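Local coordinates for protein putrescine aminotransferase (Halomonas elongata DSM 2581, PDB 6GWI) that probably catalyses pyridoxal-5'-phosphate-dependent transfer of amino groups from amines such as putrescine to a keto-acid or aldehyde acceptor, as a class III aminotransferase, at residues B[118-123]-B[295-300]; B[125-130]-B[278-283]; B[98-103]-B[111-116]. All coordinates share one frame; numbering follows the deposited sequence.

Contact 1. Residues B[118-123]-B[295-300]; sequences SEANDT and GGVLVG. With PLP (pyridoxal-5'-phosphate), chain D.
Val297 reaches up from strand 295-300 with one methyl, CG2, and sets it in the shallow step between Ala120 and Thr123, one turn apart on helix 117-134. The torsion that places CG2 opposite the carbonyl carbon, with CG1 anti to the backbone N (chi1 -178°), turns this methyl to the helix. There it lies 3.2 Å from the backbone oxygen Ala120 O and 4.0 Å from Ala120 CB. Ala120, with only a methyl to place, lets the helix come down close: its CB rests 3.3 Å from Gly296 O, and the absent side chain of Gly295, on the helix side of the strand, spares it a neighbour. The axes of segments 118-123 and 295-300 approach to 7.1 Å, their N-to-C directions 35° apart. This is the large domain of a fold-type I PLP enzyme, where 295-300 is the one strand antiparallel to its neighbours, and the helix begins at the cofactor. Ser118 gives both its N and its OG to phosphate oxygen PLP O1P, at 2.8 and 2.7 Å, while Asn121 ND2 is hydrogen-bonded to Asp256 OD2. Thr123 faces both ways chemically: its CB and CG2 slide past Val297 CG2, the CB at 3.7 Å, whereas its OG1 turns back to Glu119 O at 2.7 Å. That oxygen also accepts Thr123 N, the two donors arriving from opposite faces of the carbonyl plane. Replacing Thr123 with a glycine would probably open a gap beside Val297 CG2 and leave His316 NE2 without its hydroxyl partner.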
loop_
_atom_site.group_PDB
_atom_site.type_symbol
_atom_site.label_atom_id
_atom_site.label_comp_id
_atom_site.label_asym_id
_atom_site.label_seq_id
_atom_site.Cartn_x
_atom_site.Cartn_y
_atom_site.Cartn_z
ATOM N N SER B 118 2.934 -4.567 -3.292
ATOM C CA SER B 118 4.009 -4.400 -2.321
ATOM C C SER B 118 3.538 -4.766 -0.916
ATOM O O SER B 118 4.202 -5.531 -0.208
ATOM C CB SER B 118 4.530 -2.962 -2.356
ATOM O OG SER B 118 5.198 -2.683 -3.576
ATOM N N GLU B 119 2.398 -4.209 -0.486
ATOM C CA GLU B 119 1.858 -4.557 0.825
ATOM C C GLU B 119 1.549 -6.044 0.917
ATOM O O GLU B 119 1.644 -6.635 1.999
ATOM C CB GLU B 119 0.595 -3.745 1.111
ATOM C CG GLU B 119 0.836 -2.268 1.356
ATOM C CD GLU B 119 -0.460 -1.498 1.523
ATOM O OE1 GLU B 119 -0.405 -0.320 1.927
ATOM O OE2 GLU B 119 -1.536 -2.076 1.261
ATOM N N ALA B 120 1.152 -6.655 -0.199
ATOM C CA ALA B 120 0.956 -8.097 -0.221
ATOM C C ALA B 120 2.260 -8.827 0.075
ATOM O O ALA B 120 2.271 -9.819 0.812
ATOM C CB ALA B 120 0.392 -8.527 -1.572
ATOM N N ASN B 121 3.376 -8.348 -0.480
ATOM C CA ASN B 121 4.645 -9.011 -0.195
ATOM C C ASN B 121 5.118 -8.737 1.233
ATOM O O ASN B 121 5.734 -9.617 1.843
ATOM C CB ASN B 121 5.696 -8.615 -1.230
ATOM C CG ASN B 121 5.590 -9.449 -2.505
ATOM O OD1 ASN B 121 5.734 -10.673 -2.473
ATOM N ND2 ASN B 121 5.325 -8.791 -3.626
ATOM N N ASP B 122 4.810 -7.561 1.800
ATOM C CA ASP B 122 5.041 -7.358 3.231
ATOM C C ASP B 122 4.233 -8.349 4.058
ATOM O O ASP B 122 4.722 -8.888 5.058
ATOM C CB ASP B 122 4.671 -5.938 3.666
ATOM C CG ASP B 122 5.644 -4.895 3.170
ATOM O OD1 ASP B 122 5.605 -4.583 1.960
ATOM O OD2 ASP B 122 6.440 -4.385 3.991
ATOM N N THR B 123 2.969 -8.555 3.680
ATOM C CA THR B 123 2.134 -9.540 4.355
ATOM C C THR B 123 2.750 -10.928 4.248
ATOM O O THR B 123 2.838 -11.665 5.238
ATOM C CB THR B 123 0.735 -9.525 3.733
ATOM O OG1 THR B 123 0.239 -8.178 3.692
ATOM C CG2 THR B 123 -0.230 -10.402 4.519
ATOM N N GLY B 295 -5.133 -5.347 -3.510
ATOM C CA GLY B 295 -4.267 -6.498 -3.632
ATOM C C GLY B 295 -4.580 -7.476 -2.525
ATOM O O GLY B 295 -5.558 -7.288 -1.796
ATOM N N GLY B 296 -3.779 -8.523 -2.391
ATOM C CA GLY B 296 -3.961 -9.447 -1.289
ATOM C C GLY B 296 -2.967 -10.580 -1.377
ATOM O O GLY B 296 -2.109 -10.626 -2.264
ATOM N N VAL B 297 -3.095 -11.497 -0.425
ATOM C CA VAL B 297 -2.306 -12.719 -0.382
ATOM C C VAL B 297 -3.289 -13.877 -0.338
ATOM O O VAL B 297 -4.110 -13.963 0.584
ATOM C CB VAL B 297 -1.364 -12.762 0.832
ATOM C CG1 VAL B 297 -0.520 -14.035 0.808
ATOM C CG2 VAL B 297 -0.471 -11.531 0.861
ATOM N N LEU B 298 -3.229 -14.748 -1.340
ATOM C CA LEU B 298 -3.942 -16.017 -1.278
ATOM C C LEU B 298 -3.112 -16.962 -0.416
ATOM O O LEU B 298 -1.929 -17.191 -0.697
ATOM C CB LEU B 298 -4.172 -16.583 -2.675
ATOM C CG LEU B 298 -5.041 -15.711 -3.590
ATOM C CD1 LEU B 298 -5.023 -16.199 -5.028
ATOM C CD2 LEU B 298 -6.472 -15.655 -3.080
ATOM N N VAL B 299 -3.726 -17.509 0.626
ATOM C CA VAL B 299 -3.005 -18.203 1.688
ATOM C C VAL B 299 -3.355 -19.680 1.613
ATOM O O VAL B 299 -4.535 -20.052 1.664
ATOM C CB VAL B 299 -3.346 -17.628 3.073
ATOM C CG1 VAL B 299 -2.552 -18.343 4.164
ATOM C CG2 VAL B 299 -3.089 -16.125 3.112
ATOM N N GLY B 300 -2.327 -20.521 1.498
ATOM C CA GLY B 300 -2.543 -21.949 1.453
ATOM C C GLY B 300 -2.936 -22.511 2.804
ATOM O O GLY B 300 -2.691 -21.922 3.858
HETATM N N1 PLP D . 5.258 -8.085 -7.456
HETATM C C2 PLP D . 5.377 -8.093 -8.830
HETATM C C2A PLP D . 5.744 -9.368 -9.541
HETATM C C3 PLP D . 5.153 -6.923 -9.550
HETATM O O3 PLP D . 5.277 -6.953 -10.915
HETATM C C4 PLP D . 4.799 -5.735 -8.901
HETATM C C4A PLP D . 3.961 -4.744 -9.666
HETATM C C5 PLP D . 4.693 -5.746 -7.507
HETATM C C6 PLP D . 4.920 -6.921 -6.796
HETATM C C5A PLP D . 4.330 -4.497 -6.733
HETATM O O4P PLP D . 2.957 -4.193 -6.823
HETATM P P PLP D . 2.481 -2.703 -6.440
HETATM O O1P PLP D . 2.873 -2.406 -5.012
HETATM O O2P PLP D . 0.984 -2.604 -6.619
HETATM O O3P PLP D . 3.160 -1.722 -7.360
#

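Contact 2. Residues B[125-130]-B[278-283]; sequences LRMVRR and PDLMPI
Leu280 makes a purely apolar contact with Met127 and Val128, joining the middle of helix 117-134 to the start of strand 280-283 in the buried layer between helix and central sheet of the large domain. The nearest CA atoms, those of Val128 and Leu280, are 8.7 Å apart, so the meeting is made by side chains. Leu280 points at the helix and its fork divides the work. Its CD1 presses on Val128 CG2 at 3.5 Å, tighter than carbons usually pack, while its CD2 lies 4.3 Å from the sulfur Met127 SD. Val128 stands at the flank of the helix, and with CG1 anti to the backbone N (chi1 164°) the other methyl, CG2, is the one offered to the leucine; the two side chains cross obliquely. Met127, long and unbranched, runs out nearly extended and comes in beside the other prong. Val299 of the adjacent strand touches both Met127 and Leu280, and Leu252 touches Val128. Arg126 reaches Gln169 O of the second subunit, and Arg129 the Pro175 and Gln141 oxygens. Hydrophobic burial and van der Waals contact therefore hold the three residues together, and the fit depends on two branched side chains and a flexible thioether meshing closely.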
loop_
_atom_site.group_PDB
_atom_site.type_symbol
_atom_site.label_atom_id
_atom_site.label_comp_id
_atom_site.label_asym_id
_atom_site.label_seq_id
_atom_site.Cartn_x
_atom_site.Cartn_y
_atom_site.Cartn_z
ATOM N N LEU B 125 5.879 -11.688 3.915
ATOM C CA LEU B 125 7.089 -11.805 4.723
ATOM C C LEU B 125 6.752 -12.015 6.194
ATOM O O LEU B 125 7.351 -12.867 6.858
ATOM C CB LEU B 125 7.964 -10.566 4.532
ATOM C CG LEU B 125 9.337 -10.557 5.211
ATOM C CD1 LEU B 125 10.102 -11.842 4.949
ATOM C CD2 LEU B 125 10.150 -9.370 4.724
ATOM N N ARG B 126 5.796 -11.245 6.724
ATOM C CA ARG B 126 5.426 -11.408 8.126
ATOM C C ARG B 126 4.718 -12.735 8.354
ATOM O O ARG B 126 4.926 -13.388 9.384
ATOM C CB ARG B 126 4.549 -10.247 8.589
ATOM C CG ARG B 126 5.268 -8.911 8.644
ATOM C CD ARG B 126 4.408 -7.845 9.315
ATOM N NE ARG B 126 4.321 -8.025 10.764
ATOM C CZ ARG B 126 3.425 -7.421 11.543
ATOM N NH1 ARG B 126 2.526 -6.603 11.016
ATOM N NH2 ARG B 126 3.424 -7.638 12.853
ATOM N N MET B 127 3.886 -13.162 7.398
ATOM C CA MET B 127 3.209 -14.445 7.533
ATOM C C MET B 127 4.209 -15.593 7.536
ATOM O O MET B 127 4.095 -16.527 8.338
ATOM C CB MET B 127 2.205 -14.635 6.399
ATOM C CG MET B 127 0.861 -13.981 6.627
ATOM S SD MET B 127 -0.258 -14.370 5.271
ATOM C CE MET B 127 -1.763 -13.602 5.861
ATOM N N VAL B 128 5.200 -15.539 6.644
ATOM C CA VAL B 128 6.177 -16.620 6.541
ATOM C C VAL B 128 6.944 -16.769 7.846
ATOM O O VAL B 128 7.103 -17.876 8.375
ATOM C CB VAL B 128 7.121 -16.366 5.352
ATOM C CG1 VAL B 128 8.367 -17.240 5.437
ATOM C CG2 VAL B 128 6.395 -16.624 4.044
ATOM N N ARG B 129 7.417 -15.652 8.395
ATOM C CA ARG B 129 8.265 -15.704 9.581
ATOM C C ARG B 129 7.447 -15.955 10.837
ATOM O O ARG B 129 7.912 -16.654 11.744
ATOM C CB ARG B 129 9.082 -14.410 9.670
ATOM C CG ARG B 129 10.262 -14.422 8.676
ATOM C CD ARG B 129 10.959 -13.070 8.444
ATOM N NE ARG B 129 12.187 -13.257 7.659
ATOM C CZ ARG B 129 13.060 -12.298 7.348
ATOM N NH1 ARG B 129 12.869 -11.047 7.746
ATOM N NH2 ARG B 129 14.138 -12.597 6.635
ATOM N N ARG B 130 6.220 -15.440 10.888
ATOM C CA ARG B 130 5.314 -15.791 11.971
ATOM C C ARG B 130 4.988 -17.278 11.942
ATOM O O ARG B 130 4.947 -17.934 12.990
ATOM C CB ARG B 130 4.044 -14.948 11.862
ATOM C CG ARG B 130 2.961 -15.261 12.882
ATOM C CD ARG B 130 3.381 -14.977 14.326
ATOM N NE ARG B 130 2.239 -15.114 15.233
ATOM C CZ ARG B 130 2.326 -15.286 16.550
ATOM N NH1 ARG B 130 3.508 -15.345 17.149
ATOM N NH2 ARG B 130 1.218 -15.404 17.272
ATOM N N PRO B 278 1.949 -23.266 -4.594
ATOM C CA PRO B 278 2.550 -22.352 -3.624
ATOM C C PRO B 278 1.793 -22.374 -2.306
ATOM O O PRO B 278 0.625 -22.765 -2.218
ATOM C CB PRO B 278 2.450 -20.985 -4.309
ATOM C CG PRO B 278 1.320 -21.122 -5.264
ATOM C CD PRO B 278 1.359 -22.546 -5.739
ATOM N N ASP B 279 2.505 -21.997 -1.254
ATOM C CA ASP B 279 1.890 -21.818 0.051
ATOM C C ASP B 279 1.280 -20.435 0.188
ATOM O O ASP B 279 0.305 -20.262 0.928
ATOM C CB ASP B 279 2.929 -22.072 1.143
ATOM C CG ASP B 279 3.442 -23.500 1.125
ATOM O OD1 ASP B 279 2.687 -24.405 1.533
ATOM O OD2 ASP B 279 4.584 -23.719 0.661
ATOM N N LEU B 280 1.821 -19.457 -0.531
ATOM C CA LEU B 280 1.305 -18.097 -0.521
ATOM C C LEU B 280 1.420 -17.519 -1.921
ATOM O O LEU B 280 2.350 -17.825 -2.665
ATOM C CB LEU B 280 2.067 -17.221 0.478
ATOM C CG LEU B 280 2.131 -17.722 1.923
ATOM C CD1 LEU B 280 3.232 -17.006 2.682
ATOM C CD2 LEU B 280 0.794 -17.528 2.621
ATOM N N MET B 281 0.452 -16.662 -2.280
ATOM C CA MET B 281 0.432 -16.019 -3.587
ATOM C C MET B 281 -0.014 -14.569 -3.427
ATOM O O MET B 281 -1.209 -14.301 -3.224
ATOM C CB MET B 281 -0.489 -16.749 -4.567
ATOM C CG MET B 281 -0.024 -18.141 -4.986
ATOM S SD MET B 281 -1.017 -18.854 -6.324
ATOM C CE MET B 281 -2.658 -18.727 -5.627
ATOM N N PRO B 282 0.912 -13.615 -3.488
ATOM C CA PRO B 282 0.497 -12.210 -3.551
ATOM C C PRO B 282 -0.095 -11.879 -4.912
ATOM O O PRO B 282 0.280 -12.450 -5.940
ATOM C CB PRO B 282 1.792 -11.432 -3.287
ATOM C CG PRO B 282 2.896 -12.371 -3.618
ATOM C CD PRO B 282 2.377 -13.767 -3.386
ATOM N N ILE B 283 -1.061 -10.959 -4.902
ATOM C CA ILE B 283 -1.793 -10.585 -6.105
ATOM C C ILE B 283 -2.135 -9.104 -6.047
ATOM O O ILE B 283 -2.212 -8.501 -4.975
ATOM C CB ILE B 283 -3.084 -11.425 -6.271
ATOM C CG1 ILE B 283 -3.924 -11.344 -4.994
ATOM C CG2 ILE B 283 -2.739 -12.862 -6.629
ATOM C CD1 ILE B 283 -5.286 -11.990 -5.121
#

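Contact 3. Residues B[98-103]-B[111-116]; sequences EKLCDL and VFFTGS. With PLP (pyridoxal-5'-phosphate), chain D.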
loop_
_atom_site.group_PDB
_atom_site.type_symbol
_atom_site.label_atom_id
_atom_site.label_comp_id
_atom_site.label_asym_id
_atom_site.label_seq_id
_atom_site.Cartn_x
_atom_site.Cartn_y
_atom_site.Cartn_z
ATOM N N GLU B 98 -14.752 -15.196 -1.542
ATOM C CA GLU B 98 -15.334 -16.427 -2.062
ATOM C C GLU B 98 -14.911 -16.653 -3.509
ATOM O O GLU B 98 -14.361 -17.706 -3.854
ATOM C CB GLU B 98 -16.859 -16.375 -1.953
ATOM C CG GLU B 98 -17.562 -17.601 -2.518
ATOM C CD GLU B 98 -19.074 -17.491 -2.470
ATOM O OE1 GLU B 98 -19.595 -16.355 -2.477
ATOM O OE2 GLU B 98 -19.743 -18.544 -2.426
ATOM N N LYS B 99 -15.150 -15.661 -4.369
ATOM C CA LYS B 99 -14.835 -15.808 -5.785
ATOM C C LYS B 99 -13.349 -16.071 -5.993
ATOM O O LYS B 99 -12.968 -16.945 -6.782
ATOM C CB LYS B 99 -15.266 -14.546 -6.537
ATOM C CG LYS B 99 -15.178 -14.642 -8.050
ATOM C CD LYS B 99 -16.225 -15.598 -8.581
ATOM C CE LYS B 99 -16.345 -15.518 -10.085
ATOM N NZ LYS B 99 -17.313 -16.526 -10.599
ATOM N N LEU B 100 -12.493 -15.329 -5.286
ATOM C CA LEU B 100 -11.053 -15.469 -5.471
ATOM C C LEU B 100 -10.578 -16.863 -5.091
ATOM O O LEU B 100 -9.805 -17.492 -5.821
ATOM C CB LEU B 100 -10.312 -14.433 -4.629
ATOM C CG LEU B 100 -9.782 -13.177 -5.312
ATOM C CD1 LEU B 100 -9.117 -12.306 -4.254
ATOM C CD2 LEU B 100 -8.817 -13.504 -6.445
ATOM N N CYS B 101 -10.998 -17.341 -3.921
ATOM C CA CYS B 101 -10.546 -18.642 -3.452
ATOM C C CYS B 101 -11.107 -19.764 -4.311
ATOM O O CYS B 101 -10.455 -20.802 -4.470
ATOM C CB CYS B 101 -10.929 -18.810 -1.984
ATOM S SG CYS B 101 -10.133 -17.570 -0.920
ATOM N N ASP B 102 -12.297 -19.572 -4.888
ATOM C CA ASP B 102 -12.834 -20.563 -5.813
ATOM C C ASP B 102 -11.999 -20.645 -7.087
ATOM O O ASP B 102 -11.893 -21.722 -7.685
ATOM C CB ASP B 102 -14.290 -20.237 -6.147
ATOM C CG ASP B 102 -15.215 -20.398 -4.950
ATOM O OD1 ASP B 102 -14.733 -20.796 -3.868
ATOM O OD2 ASP B 102 -16.424 -20.117 -5.091
ATOM N N LEU B 103 -11.380 -19.536 -7.501
ATOM C CA LEU B 103 -10.525 -19.557 -8.680
ATOM C C LEU B 103 -9.112 -20.023 -8.361
ATOM O O LEU B 103 -8.397 -20.461 -9.268
ATOM C CB LEU B 103 -10.459 -18.166 -9.318
ATOM C CG LEU B 103 -11.745 -17.592 -9.912
ATOM C CD1 LEU B 103 -11.580 -16.105 -10.182
ATOM C CD2 LEU B 103 -12.117 -18.325 -11.188
ATOM N N VAL B 111 -7.864 -15.627 1.858
ATOM C CA VAL B 111 -7.206 -14.435 1.339
ATOM C C VAL B 111 -7.123 -13.387 2.440
ATOM O O VAL B 111 -8.059 -13.208 3.225
ATOM C CB VAL B 111 -7.935 -13.875 0.097
ATOM C CG1 VAL B 111 -9.340 -13.416 0.450
ATOM C CG2 VAL B 111 -7.128 -12.737 -0.519
ATOM N N PHE B 112 -5.980 -12.713 2.501
ATOM C CA PHE B 112 -5.776 -11.518 3.310
ATOM C C PHE B 112 -5.661 -10.342 2.346
ATOM O O PHE B 112 -4.793 -10.345 1.466
ATOM C CB PHE B 112 -4.517 -11.647 4.167
ATOM C CG PHE B 112 -4.351 -10.545 5.178
ATOM C CD1 PHE B 112 -3.977 -9.271 4.779
ATOM C CD2 PHE B 112 -4.546 -10.788 6.527
ATOM C CE1 PHE B 112 -3.818 -8.255 5.706
ATOM C CE2 PHE B 112 -4.386 -9.775 7.458
ATOM C CZ PHE B 112 -4.020 -8.508 7.046
ATOM N N PHE B 113 -6.538 -9.358 2.492
ATOM C CA PHE B 113 -6.584 -8.258 1.540
ATOM C C PHE B 113 -5.588 -7.164 1.907
ATOM O O PHE B 113 -5.323 -6.897 3.082
ATOM C CB PHE B 113 -7.995 -7.670 1.452
ATOM C CG PHE B 113 -8.987 -8.583 0.789
ATOM C CD1 PHE B 113 -8.861 -8.910 -0.551
ATOM C CD2 PHE B 113 -10.048 -9.108 1.503
ATOM C CE1 PHE B 113 -9.773 -9.749 -1.163
ATOM C CE2 PHE B 113 -10.960 -9.947 0.896
ATOM C CZ PHE B 113 -10.825 -10.264 -0.439
ATOM N N THR B 114 -5.026 -6.543 0.868
ATOM C CA THR B 114 -4.144 -5.393 1.003
ATOM C C THR B 114 -4.522 -4.379 -0.070
ATOM O O THR B 114 -5.464 -4.585 -0.842
ATOM C CB THR B 114 -2.666 -5.779 0.863
ATOM O OG1 THR B 114 -2.400 -6.178 -0.487
ATOM C CG2 THR B 114 -2.319 -6.919 1.792
ATOM N N GLY B 115 -3.758 -3.294 -0.148
ATOM C CA GLY B 115 -4.012 -2.269 -1.140
ATOM C C GLY B 115 -3.159 -2.367 -2.388
ATOM O O GLY B 115 -3.507 -1.786 -3.421
ATOM N N SER B 116 -2.049 -3.103 -2.312
ATOM C CA SER B 116 -1.053 -3.117 -3.373
ATOM C C SER B 116 -0.331 -4.457 -3.384
ATOM O O SER B 116 -0.430 -5.251 -2.445
ATOM C CB SER B 116 -0.023 -1.998 -3.192
ATOM O OG SER B 116 0.691 -2.197 -1.983
HETATM N N1 PLP D . 5.258 -8.085 -7.456
HETATM C C2 PLP D . 5.377 -8.093 -8.830
HETATM C C2A PLP D . 5.744 -9.368 -9.541
HETATM C C3 PLP D . 5.153 -6.923 -9.550
HETATM O O3 PLP D . 5.277 -6.953 -10.915
HETATM C C4 PLP D . 4.799 -5.735 -8.901
HETATM C C4A PLP D . 3.961 -4.744 -9.666
HETATM C C5 PLP D . 4.693 -5.746 -7.507
HETATM C C6 PLP D . 4.920 -6.921 -6.796
HETATM C C5A PLP D . 4.330 -4.497 -6.733
HETATM O O4P PLP D . 2.957 -4.193 -6.823
HETATM P P PLP D . 2.481 -2.703 -6.440
HETATM O O1P PLP D . 2.873 -2.406 -5.012
HETATM O O2P PLP D . 0.984 -2.604 -6.619
HETATM O O3P PLP D . 3.160 -1.722 -7.360
#
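The axes of helix segment 98-103 and strand segment 111-114 come within 9.9 Å, their N-to-C directions 124° apart, and the backbones are nearest where Cys101 faces Val111, 7.2 Å between CA atoms. Leu100 spans the space. Its CD1 touches two residues of the strand at once, Val111 CG2 at 4.3 Å and Phe113 CE1 at 4.1 Å, meeting the phenyl ring obliquely. Phe113 leaves its backbone to the side, but its CG lies opposite the carbonyl carbon (chi1 -70°) and the ring's end swings closer to the helix. Val111 CG2 sits over one ring face, toward its rim, so valine, leucine and phenylalanine form a small cluster. Cys101 suits the narrower gap: its compact SG comes within 4.4 Å of Val111 CB. Beyond the strand the chain turns to the cofactor. Thr114 OG1 donates to Ser116 O at 2.9 Å, fastening the turn, and Ser116 OG caps helix 117-134 at Glu119 N while its CB lies 3.4 Å from PLP O1P. His15 of the second subunit meets the Phe113 ring. The chemistry thus changes along the chain: Val111 and Phe113 pack on the helix through apolar groups, and the loop that follows turns to polar capping beside the phosphate.

All three contacts are buried, and all lie on three neighbouring strands, 108-114, 295-300 and 280-283. Contacts 1 and 2 share helix 117-134, contact 1 using its first turns and contact 2 its middle; contact 2 is nested within the chain loop closed by contact 1. Contact 3 brings a different helix, 91-103, and is short in sequence. Contact 1 packs small residues closely, its polar bonds belonging to the helix and its cofactor side, whereas contact 2 is wholly apolar. Contact 3 is apolar between helix and strand, with the polar Ser116 loop beside PLP beyond it. Backbone bonds such as Val297 N to Phe112 O and Leu298 N to Met281 O tie the strands together.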